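Local coordinates for peptide ABC transporter, peptide-binding protein (Thermus thermophilus, PDB 2D5W) that binds oligopeptides, here a pentapeptide, and probably hands them to an ABC transporter for passage across the membrane, at residues G175-P178 against D179-A182; P233-E237 against G238-K242; P524-R527 against K528-F531. One frame throughout, in Å; residues are numbered along the deposited sequence.

Interaction 1: G175-P178 against D179-A182; sequences GLDP and DKDA
The backbone doubles back where Asp-181 N bonds to Asp-177 O over 2.8 Å, and an overlapping type I beta turn from Asp-179 to Ala-182 leads the chain into helix 182-194. A second bond joins the same pair in reverse. Asp-177 N donates to Asp-181 OD1 over 2.9 Å, and the bond is almost straight (178°). OD1 receives it on its anti lone pair. Asp-181 holds the N-cap position of the helix, but its carboxylate makes no capping bond and instead reaches back to Asp-177. Its CB also meets CB of Leu-176 at 4.1 Å, and Leu-176 packs on Leu-185 of the helix.

The carboxylate of Asp-177 lies across the amides that follow. CG stands anti to the backbone N (chi1 162°), which turns both oxygens toward those N-H groups. OD2 accepts from Lys-180 N at 2.8 Å, with the donor well above the carboxylate plane. OD1 takes a weak bond from Asp-179 N at 3.2 Å, which makes an Asx turn. A leucine in place of Asp-177 would probably leave the amides of Asp-179 and Lys-180 without this acceptor and the turn freer to move. Asp-177 OD1 and Asp-179 OD1 are 4.3 Å apart, so the two acids may repel each other mildly. Asp-177 and Asp-181 thus spend their carboxylates on main-chain N-H groups and so fold the connection into helix 182-194.

Interaction 2: P233-E237 against G238-K242; sequences PIKPE and GGESK
Gly-239 N donates to Pro-236 O over 3.0 Å and closes a type II beta turn from Pro-236 to Gly-239. Inside the second half, Lys-242 NZ reaches back to Gly-238 O at 2.9 Å. Weaker is the salt bridge between Lys-235 NZ and Glu-240 OE2, a long contact of 3.5 Å. NZ of Lys-235 has its stronger bond to Phe-232 O. Glu-240 OE2 lies alongside the lysine chain too, 3.4 Å from Lys-235 CD. CG of Glu-240 sits between its backbone N and carbonyl carbon (chi1 62°), and a further bend at chi2 brings the carboxylate over to the lysine.

Next to this pair the ring of Pro-236 packs on the backbone of Glu-240, with Pro-236 CG 3.7 Å from Glu-240 CA. Pro-236 also packs on Tyr-243 and on Arg-228 of strand 223-228, and Glu-240 touches Arg-228 as well. Glu-237 forms a salt bridge with Lys-592 through OE2. Both glycines adopt positive phi, where a side chain would be jammed against the preceding carbonyl oxygen. The chemistry implies that Gly-238, third in the turn, and the bond from Gly-239 N to Pro-236 O fit the type II turn, while the loose Lys-235 to Glu-240 pair probably adds modest attraction at the surface.

Interaction 3: P524-R527 against K528-F531; sequences PERR and KQLF
The first two turns of helix 524-541 hold this contact, and the touching side chains lie three or four residues apart. Regular backbone bonds run through it, from Lys-528 N to Pro-524 O, Gln-529 N to Glu-525 O, Leu-530 N to Arg-526 O and Phe-531 N to Arg-527 O. At the helix start, Asp-523 OD1 accepts from Arg-526 N, as an N-cap residue does.

On the outer side, Arg-526 NH2 donates to Gln-529 OE1 over 3.1 Å. The bond is fairly straight (167°). OE1 lies in the guanidinium plane, at its edge, but the donor stands above the amide plane of the glutamine. The guanidinium and amide planes are 79° apart. Arg-526 has CG anti to its backbone N and then bends at chi2 (53°), which brings the guanidinium along the helix toward Gln-529 and Leu-530. CD2 of Leu-530 lies over one face, near its rim, 3.8 Å from NH1 of Arg-526.

Gln-529 has a second link through its other end. A water donates to Glu-525 OE2 at 2.6 Å and accepts from Gln-529 NE2 at 2.8 Å. The amide is thus held at both its oxygen and its nitrogen. Glu-525 OE1 and Lys-528 NZ are 4.3 Å apart, beyond a salt bridge, where a weak attraction is possible.

On another side of the helix, Arg-527 and Phe-531 run side by side. CG of Arg-527 meets the edge of the phenyl ring, 3.9 Å from CD2 of Phe-531. Arg-527 NH2 bonds to Glu-521 O. Leu-530 and Phe-531 pack on Ala-518 of helix 509-518, and Phe-531 also on Ile-356 and Leu-362. The i to i+3 and i to i+4 spacing is that of an alpha helix. Exposed Glu-525 and Arg-526 with buried Leu-530 and Phe-531 make it amphipathic.

Overall arrangement
Along the chain the order is interaction 1, interaction 2, interaction 3, in series and without overlap. None touches another. The centres of interactions 1 and 2 are about 50 Å apart, those of 1 and 3 about 40 Å, and those of 2 and 3 about 43 Å. Interaction 1 joins helix 159-173 to helix 182-194. Interaction 2 belongs to the connection between strands 223-228 and 246-251, neighbours in a five-stranded mixed sheet. Interaction 3 starts helix 524-541, which leads to strand 544-557 of a different, seven-stranded sheet. The first two are surface turns and the third is partly buried. They are local contacts in separate parts of this peptide-binding protein.

Interaction 1: G175-P178 against D179-A182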
ATOM      1  N   GLY A 175      24.322  21.820   0.877  1.00 19.78           N
ATOM      2  CA  GLY A 175      25.166  22.042  -0.285  1.00 20.90           C
ATOM      3  C   GLY A 175      24.591  21.502  -1.579  1.00 20.58           C
ATOM      4  O   GLY A 175      25.285  21.445  -2.595  1.00 22.52           O
ATOM      5  N   LEU A 176      23.321  21.111  -1.553  1.00 19.58           N
ATOM      6  CA  LEU A 176      22.668  20.565  -2.738  1.00 19.08           C
ATOM      7  C   LEU A 176      21.402  21.333  -3.104  1.00 19.44           C
ATOM      8  O   LEU A 176      20.600  21.676  -2.236  1.00 21.44           O
ATOM      9  CB  LEU A 176      22.312  19.091  -2.510  1.00 18.33           C
ATOM     10  CG  LEU A 176      23.444  18.130  -2.136  1.00 18.78           C
ATOM     11  CD1 LEU A 176      22.868  16.756  -1.827  1.00 19.39           C
ATOM     12  CD2 LEU A 176      24.453  18.045  -3.272  1.00 18.98           C
ATOM     13  N   ASP A 177      21.234  21.606  -4.394  1.00 19.51           N
ATOM     14  CA  ASP A 177      20.053  22.306  -4.887  1.00 19.56           C
ATOM     15  C   ASP A 177      19.035  21.261  -5.346  1.00 18.19           C
ATOM     16  O   ASP A 177      19.318  20.464  -6.238  1.00 17.93           O
ATOM     17  CB  ASP A 177      20.430  23.226  -6.054  1.00 21.52           C
ATOM     18  CG  ASP A 177      19.228  23.641  -6.882  1.00 22.95           C
ATOM     19  OD1 ASP A 177      18.187  23.996  -6.293  1.00 24.16           O
ATOM     20  OD2 ASP A 177      19.332  23.621  -8.127  1.00 26.51           O
ATOM     21  N   PRO A 178      17.841  21.248  -4.733  1.00 18.78           N
ATOM     22  CA  PRO A 178      16.793  20.285  -5.091  1.00 18.37           C
ATOM     23  C   PRO A 178      16.497  20.198  -6.585  1.00 19.20           C
ATOM     24  O   PRO A 178      15.965  19.196  -7.063  1.00 17.68           O
ATOM     25  CB  PRO A 178      15.590  20.776  -4.292  1.00 18.88           C
ATOM     26  CG  PRO A 178      16.225  21.334  -3.064  1.00 19.77           C
ATOM     27  CD  PRO A 178      17.392  22.115  -3.629  1.00 19.16           C
ATOM     28  N   ASP A 179      16.838  21.247  -7.322  1.00 21.04           N
ATOM     29  CA  ASP A 179      16.597  21.259  -8.757  1.00 23.15           C
ATOM     30  C   ASP A 179      17.733  20.608  -9.541  1.00 23.15           C
ATOM     31  O   ASP A 179      17.570  19.527 -10.106  1.00 24.35           O
ATOM     32  CB  ASP A 179      16.385  22.695  -9.240  1.00 26.77           C
ATOM     33  CG  ASP A 179      15.142  23.331  -8.647  1.00 29.03           C
ATOM     34  OD1 ASP A 179      14.886  24.520  -8.932  1.00 32.64           O
ATOM     35  OD2 ASP A 179      14.415  22.643  -7.898  1.00 32.32           O
ATOM     36  N   LYS A 180      18.889  21.263  -9.557  1.00 22.02           N
ATOM     37  CA  LYS A 180      20.049  20.769 -10.291  1.00 21.37           C
ATOM     38  C   LYS A 180      20.725  19.533  -9.705  1.00 19.53           C
ATOM     39  O   LYS A 180      21.340  18.758 -10.436  1.00 21.15           O
ATOM     40  CB  LYS A 180      21.088  21.885 -10.428  1.00 22.70           C
ATOM     41  CG  LYS A 180      20.588  23.123 -11.156  1.00 24.91           C
ATOM     42  CD  LYS A 180      20.203  22.807 -12.592  1.00 27.25           C
ATOM     43  CE  LYS A 180      19.746  24.058 -13.321  1.00 28.65           C
ATOM     44  NZ  LYS A 180      19.360  23.768 -14.728  1.00 29.11           N
ATOM     45  N   ASP A 181      20.620  19.345  -8.393  1.00 17.86           N
ATOM     46  CA  ASP A 181      21.261  18.204  -7.743  1.00 16.91           C
ATOM     47  C   ASP A 181      20.259  17.172  -7.230  1.00 15.79           C
ATOM     48  O   ASP A 181      20.510  16.503  -6.229  1.00 14.68           O
ATOM     49  CB  ASP A 181      22.122  18.700  -6.577  1.00 18.29           C
ATOM     50  CG  ASP A 181      23.121  19.761  -7.000  1.00 20.46           C
ATOM     51  OD1 ASP A 181      23.223  20.792  -6.301  1.00 21.45           O
ATOM     52  OD2 ASP A 181      23.809  19.561  -8.024  1.00 22.62           O
ATOM     53  N   ALA A 182      19.133  17.037  -7.924  1.00 15.18           N
ATOM     54  CA  ALA A 182      18.087  16.101  -7.520  1.00 14.87           C
ATOM     55  C   ALA A 182      18.578  14.676  -7.281  1.00 14.36           C
ATOM     56  O   ALA A 182      18.228  14.058  -6.276  1.00 13.13           O
ATOM     57  CB  ALA A 182      16.967  16.097  -8.554  1.00 15.66           C
TER

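Interaction 2: P233-E237 against G238-K242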
ATOM      1  N   PRO A 233       2.985  -0.115  26.725  1.00 12.92           N
ATOM      2  CA  PRO A 233       2.014   0.090  27.807  1.00 12.59           C
ATOM      3  C   PRO A 233       0.624  -0.533  27.786  1.00 13.47           C
ATOM      4  O   PRO A 233       0.000  -0.665  28.841  1.00 13.97           O
ATOM      5  CB  PRO A 233       1.935   1.606  27.893  1.00 12.92           C
ATOM      6  CG  PRO A 233       1.989   1.991  26.461  1.00 13.22           C
ATOM      7  CD  PRO A 233       3.110   1.109  25.911  1.00 12.59           C
ATOM      8  N   ILE A 234       0.113  -0.897  26.615  1.00 13.19           N
ATOM      9  CA  ILE A 234      -1.222  -1.480  26.565  1.00 15.13           C
ATOM     10  C   ILE A 234      -1.159  -2.962  26.901  1.00 14.88           C
ATOM     11  O   ILE A 234      -0.603  -3.762  26.145  1.00 15.50           O
ATOM     12  CB  ILE A 234      -1.869  -1.298  25.177  1.00 16.31           C
ATOM     13  CG1 ILE A 234      -1.735   0.160  24.724  1.00 18.03           C
ATOM     14  CG2 ILE A 234      -3.338  -1.704  25.234  1.00 19.03           C
ATOM     15  CD1 ILE A 234      -2.310   1.176  25.691  1.00 20.63           C
ATOM     16  N   LYS A 235      -1.721  -3.320  28.049  1.00 15.30           N
ATOM     17  CA  LYS A 235      -1.725  -4.706  28.490  1.00 16.07           C
ATOM     18  C   LYS A 235      -3.070  -5.348  28.170  1.00 15.17           C
ATOM     19  O   LYS A 235      -4.124  -4.790  28.472  1.00 17.17           O
ATOM     20  CB  LYS A 235      -1.454  -4.780  29.995  1.00 18.18           C
ATOM     21  CG  LYS A 235      -0.246  -3.970  30.454  1.00 19.78           C
ATOM     22  CD  LYS A 235       1.044  -4.414  29.776  1.00 20.81           C
ATOM     23  CE  LYS A 235       2.226  -3.580  30.253  1.00 22.46           C
ATOM     24  NZ  LYS A 235       3.510  -3.989  29.616  1.00 24.07           N
ATOM     25  N   PRO A 236      -3.048  -6.530  27.536  1.00 14.41           N
ATOM     26  CA  PRO A 236      -4.276  -7.244  27.177  1.00 14.50           C
ATOM     27  C   PRO A 236      -4.959  -7.798  28.423  1.00 14.30           C
ATOM     28  O   PRO A 236      -4.317  -7.980  29.458  1.00 14.70           O
ATOM     29  CB  PRO A 236      -3.767  -8.341  26.250  1.00 13.16           C
ATOM     30  CG  PRO A 236      -2.435  -8.662  26.836  1.00 13.24           C
ATOM     31  CD  PRO A 236      -1.857  -7.292  27.123  1.00 13.58           C
ATOM     32  N   GLU A 237      -6.255  -8.065  28.318  1.00 16.12           N
ATOM     33  CA  GLU A 237      -7.010  -8.588  29.449  1.00 16.55           C
ATOM     34  C   GLU A 237      -6.428  -9.892  29.984  1.00 16.06           C
ATOM     35  O   GLU A 237      -6.229 -10.852  29.235  1.00 14.98           O
ATOM     36  CB  GLU A 237      -8.473  -8.791  29.052  1.00 18.41           C
ATOM     37  CG  GLU A 237      -9.318  -9.445  30.133  1.00 21.69           C
ATOM     38  CD  GLU A 237     -10.804  -9.320  29.870  1.00 23.75           C
ATOM     39  OE1 GLU A 237     -11.572 -10.138  30.414  1.00 25.61           O
ATOM     40  OE2 GLU A 237     -11.206  -8.396  29.132  1.00 25.61           O
ATOM     41  N   GLY A 238      -6.153  -9.916  31.284  1.00 16.45           N
ATOM     42  CA  GLY A 238      -5.593 -11.100  31.906  1.00 16.90           C
ATOM     43  C   GLY A 238      -4.086 -11.033  32.049  1.00 16.75           C
ATOM     44  O   GLY A 238      -3.484 -11.858  32.733  1.00 17.89           O
ATOM     45  N   GLY A 239      -3.473 -10.047  31.403  1.00 16.23           N
ATOM     46  CA  GLY A 239      -2.030  -9.906  31.482  1.00 16.47           C
ATOM     47  C   GLY A 239      -1.341 -10.373  30.215  1.00 15.33           C
ATOM     48  O   GLY A 239      -1.757 -11.350  29.593  1.00 14.82           O
ATOM     49  N   GLU A 240      -0.274  -9.678  29.836  1.00 15.67           N
ATOM     50  CA  GLU A 240       0.467 -10.008  28.626  1.00 15.99           C
ATOM     51  C   GLU A 240       1.067 -11.415  28.594  1.00 15.69           C
ATOM     52  O   GLU A 240       1.319 -11.959  27.519  1.00 14.32           O
ATOM     53  CB  GLU A 240       1.576  -8.973  28.387  1.00 19.10           C
ATOM     54  CG  GLU A 240       2.646  -8.897  29.472  1.00 23.95           C
ATOM     55  CD  GLU A 240       2.184  -8.169  30.723  1.00 28.26           C
ATOM     56  OE1 GLU A 240       1.293  -8.685  31.427  1.00 31.45           O
ATOM     57  OE2 GLU A 240       2.717  -7.073  31.004  1.00 30.44           O
ATOM     58  N   SER A 241       1.282 -12.014  29.761  1.00 14.79           N
ATOM     59  CA  SER A 241       1.865 -13.353  29.819  1.00 14.64           C
ATOM     60  C   SER A 241       0.979 -14.424  29.176  1.00 13.16           C
ATOM     61  O   SER A 241       1.462 -15.488  28.789  1.00 15.24           O
ATOM     62  CB  SER A 241       2.159 -13.740  31.272  1.00 16.71           C
ATOM     63  OG  SER A 241       0.967 -13.839  32.029  1.00 18.95           O
ATOM     64  N   LYS A 242      -0.313 -14.136  29.060  1.00 12.91           N
ATOM     65  CA  LYS A 242      -1.258 -15.085  28.474  1.00 12.50           C
ATOM     66  C   LYS A 242      -1.328 -14.981  26.956  1.00 11.77           C
ATOM     67  O   LYS A 242      -2.043 -15.746  26.311  1.00 12.35           O
ATOM     68  CB  LYS A 242      -2.655 -14.856  29.056  1.00 12.81           C
ATOM     69  CG  LYS A 242      -2.772 -15.159  30.541  1.00 15.34           C
ATOM     70  CD  LYS A 242      -4.175 -14.876  31.051  1.00 18.20           C
ATOM     71  CE  LYS A 242      -4.348 -15.356  32.486  1.00 22.55           C
ATOM     72  NZ  LYS A 242      -3.380 -14.708  33.411  1.00 24.27           N
TER

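Interaction 3: P524-R527 against K528-F531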
ATOM      1  N   PRO A 524     -20.765  14.242   2.514  1.00 12.89           N
ATOM      2  CA  PRO A 524     -20.587  12.952   1.840  1.00 13.26           C
ATOM      3  C   PRO A 524     -21.173  12.824   0.436  1.00 13.10           C
ATOM      4  O   PRO A 524     -20.531  12.270  -0.458  1.00 13.71           O
ATOM      5  CB  PRO A 524     -21.217  11.963   2.817  1.00 14.26           C
ATOM      6  CG  PRO A 524     -20.970  12.607   4.147  1.00 15.76           C
ATOM      7  CD  PRO A 524     -21.310  14.051   3.871  1.00 13.50           C
ATOM      8  N   GLU A 525     -22.387  13.330   0.237  1.00 13.16           N
ATOM      9  CA  GLU A 525     -23.027  13.219  -1.069  1.00 13.92           C
ATOM     10  C   GLU A 525     -22.361  14.056  -2.153  1.00 12.53           C
ATOM     11  O   GLU A 525     -22.136  13.565  -3.260  1.00 13.39           O
ATOM     12  CB  GLU A 525     -24.511  13.579  -0.976  1.00 16.20           C
ATOM     13  CG  GLU A 525     -25.268  13.331  -2.273  1.00 22.32           C
ATOM     14  CD  GLU A 525     -25.050  11.927  -2.813  1.00 26.44           C
ATOM     15  OE1 GLU A 525     -25.406  10.955  -2.112  1.00 30.43           O
ATOM     16  OE2 GLU A 525     -24.519  11.795  -3.937  1.00 30.44           O
ATOM     17  N   ARG A 526     -22.045  15.311  -1.854  1.00 12.83           N
ATOM     18  CA  ARG A 526     -21.397  16.153  -2.853  1.00 13.43           C
ATOM     19  C   ARG A 526     -20.019  15.579  -3.165  1.00 12.13           C
ATOM     20  O   ARG A 526     -19.586  15.577  -4.314  1.00 12.21           O
ATOM     21  CB  ARG A 526     -21.267  17.599  -2.359  1.00 14.45           C
ATOM     22  CG  ARG A 526     -20.582  18.545  -3.349  1.00 18.17           C
ATOM     23  CD  ARG A 526     -21.239  18.485  -4.725  1.00 18.97           C
ATOM     24  NE  ARG A 526     -20.635  19.413  -5.679  1.00 20.77           N
ATOM     25  CZ  ARG A 526     -20.904  19.422  -6.981  1.00 21.86           C
ATOM     26  NH1 ARG A 526     -20.313  20.301  -7.778  1.00 23.46           N
ATOM     27  NH2 ARG A 526     -21.761  18.545  -7.488  1.00 22.90           N
ATOM     28  N   ARG A 527     -19.336  15.088  -2.136  1.00 11.34           N
ATOM     29  CA  ARG A 527     -18.016  14.495  -2.314  1.00 10.29           C
ATOM     30  C   ARG A 527     -18.118  13.307  -3.271  1.00  9.78           C
ATOM     31  O   ARG A 527     -17.306  13.161  -4.187  1.00 10.25           O
ATOM     32  CB  ARG A 527     -17.453  14.043  -0.963  1.00 11.11           C
ATOM     33  CG  ARG A 527     -16.081  13.398  -1.047  1.00 10.29           C
ATOM     34  CD  ARG A 527     -15.463  13.253   0.331  1.00 10.97           C
ATOM     35  NE  ARG A 527     -16.171  12.313   1.195  1.00 10.81           N
ATOM     36  CZ  ARG A 527     -16.728  12.630   2.361  1.00 10.01           C
ATOM     37  NH1 ARG A 527     -17.332  11.693   3.077  1.00 11.87           N
ATOM     38  NH2 ARG A 527     -16.707  13.882   2.806  1.00 11.35           N
ATOM     39  N   LYS A 528     -19.128  12.472  -3.062  1.00 10.32           N
ATOM     40  CA  LYS A 528     -19.335  11.313  -3.921  1.00 11.21           C
ATOM     41  C   LYS A 528     -19.615  11.752  -5.363  1.00 11.15           C
ATOM     42  O   LYS A 528     -19.080  11.170  -6.306  1.00 11.73           O
ATOM     43  CB  LYS A 528     -20.499  10.465  -3.396  1.00 11.67           C
ATOM     44  CG  LYS A 528     -20.755   9.188  -4.191  1.00 14.35           C
ATOM     45  CD  LYS A 528     -22.000   8.456  -3.702  1.00 17.66           C
ATOM     46  CE  LYS A 528     -21.885   8.051  -2.241  1.00 22.79           C
ATOM     47  NZ  LYS A 528     -23.107   7.335  -1.777  1.00 25.85           N
ATOM     48  N   GLN A 529     -20.444  12.778  -5.536  1.00 11.86           N
ATOM     49  CA  GLN A 529     -20.767  13.263  -6.878  1.00 11.86           C
ATOM     50  C   GLN A 529     -19.506  13.663  -7.639  1.00 10.76           C
ATOM     51  O   GLN A 529     -19.353  13.336  -8.814  1.00 11.12           O
ATOM     52  CB  GLN A 529     -21.714  14.468  -6.807  1.00 13.84           C
ATOM     53  CG  GLN A 529     -23.018  14.206  -6.072  1.00 18.14           C
ATOM     54  CD  GLN A 529     -23.947  15.408  -6.081  1.00 19.65           C
ATOM     55  OE1 GLN A 529     -23.508  16.551  -5.936  1.00 20.47           O
ATOM     56  NE2 GLN A 529     -25.240  15.153  -6.235  1.00 22.12           N
ATOM     57  N   LEU A 530     -18.606  14.373  -6.968  1.00 10.72           N
ATOM     58  CA  LEU A 530     -17.367  14.807  -7.597  1.00 10.74           C
ATOM     59  C   LEU A 530     -16.473  13.619  -7.939  1.00  9.76           C
ATOM     60  O   LEU A 530     -15.908  13.557  -9.029  1.00 10.84           O
ATOM     61  CB  LEU A 530     -16.635  15.791  -6.681  1.00 11.51           C
ATOM     62  CG  LEU A 530     -17.376  17.120  -6.490  1.00 13.03           C
ATOM     63  CD1 LEU A 530     -16.754  17.911  -5.351  1.00 15.85           C
ATOM     64  CD2 LEU A 530     -17.339  17.913  -7.784  1.00 15.08           C
ATOM     65  N   PHE A 531     -16.346  12.675  -7.010  1.00  9.56           N
ATOM     66  CA  PHE A 531     -15.530  11.494  -7.265  1.00  9.31           C
ATOM     67  C   PHE A 531     -16.128  10.641  -8.386  1.00  9.72           C
ATOM     68  O   PHE A 531     -15.397   9.989  -9.131  1.00 10.06           O
ATOM     69  CB  PHE A 531     -15.384  10.662  -5.989  1.00 10.63           C
ATOM     70  CG  PHE A 531     -14.145  10.978  -5.198  1.00 10.72           C
ATOM     71  CD1 PHE A 531     -12.902  10.496  -5.605  1.00 12.12           C
ATOM     72  CD2 PHE A 531     -14.217  11.759  -4.048  1.00 11.11           C
ATOM     73  CE1 PHE A 531     -11.750  10.786  -4.876  1.00 14.21           C
ATOM     74  CE2 PHE A 531     -13.068  12.054  -3.311  1.00 13.14           C
ATOM     75  CZ  PHE A 531     -11.834  11.566  -3.728  1.00 13.74           C
TER
HETATM   76  O   HOH W   1     -26.201  12.568  -5.800  1.00 35.21           O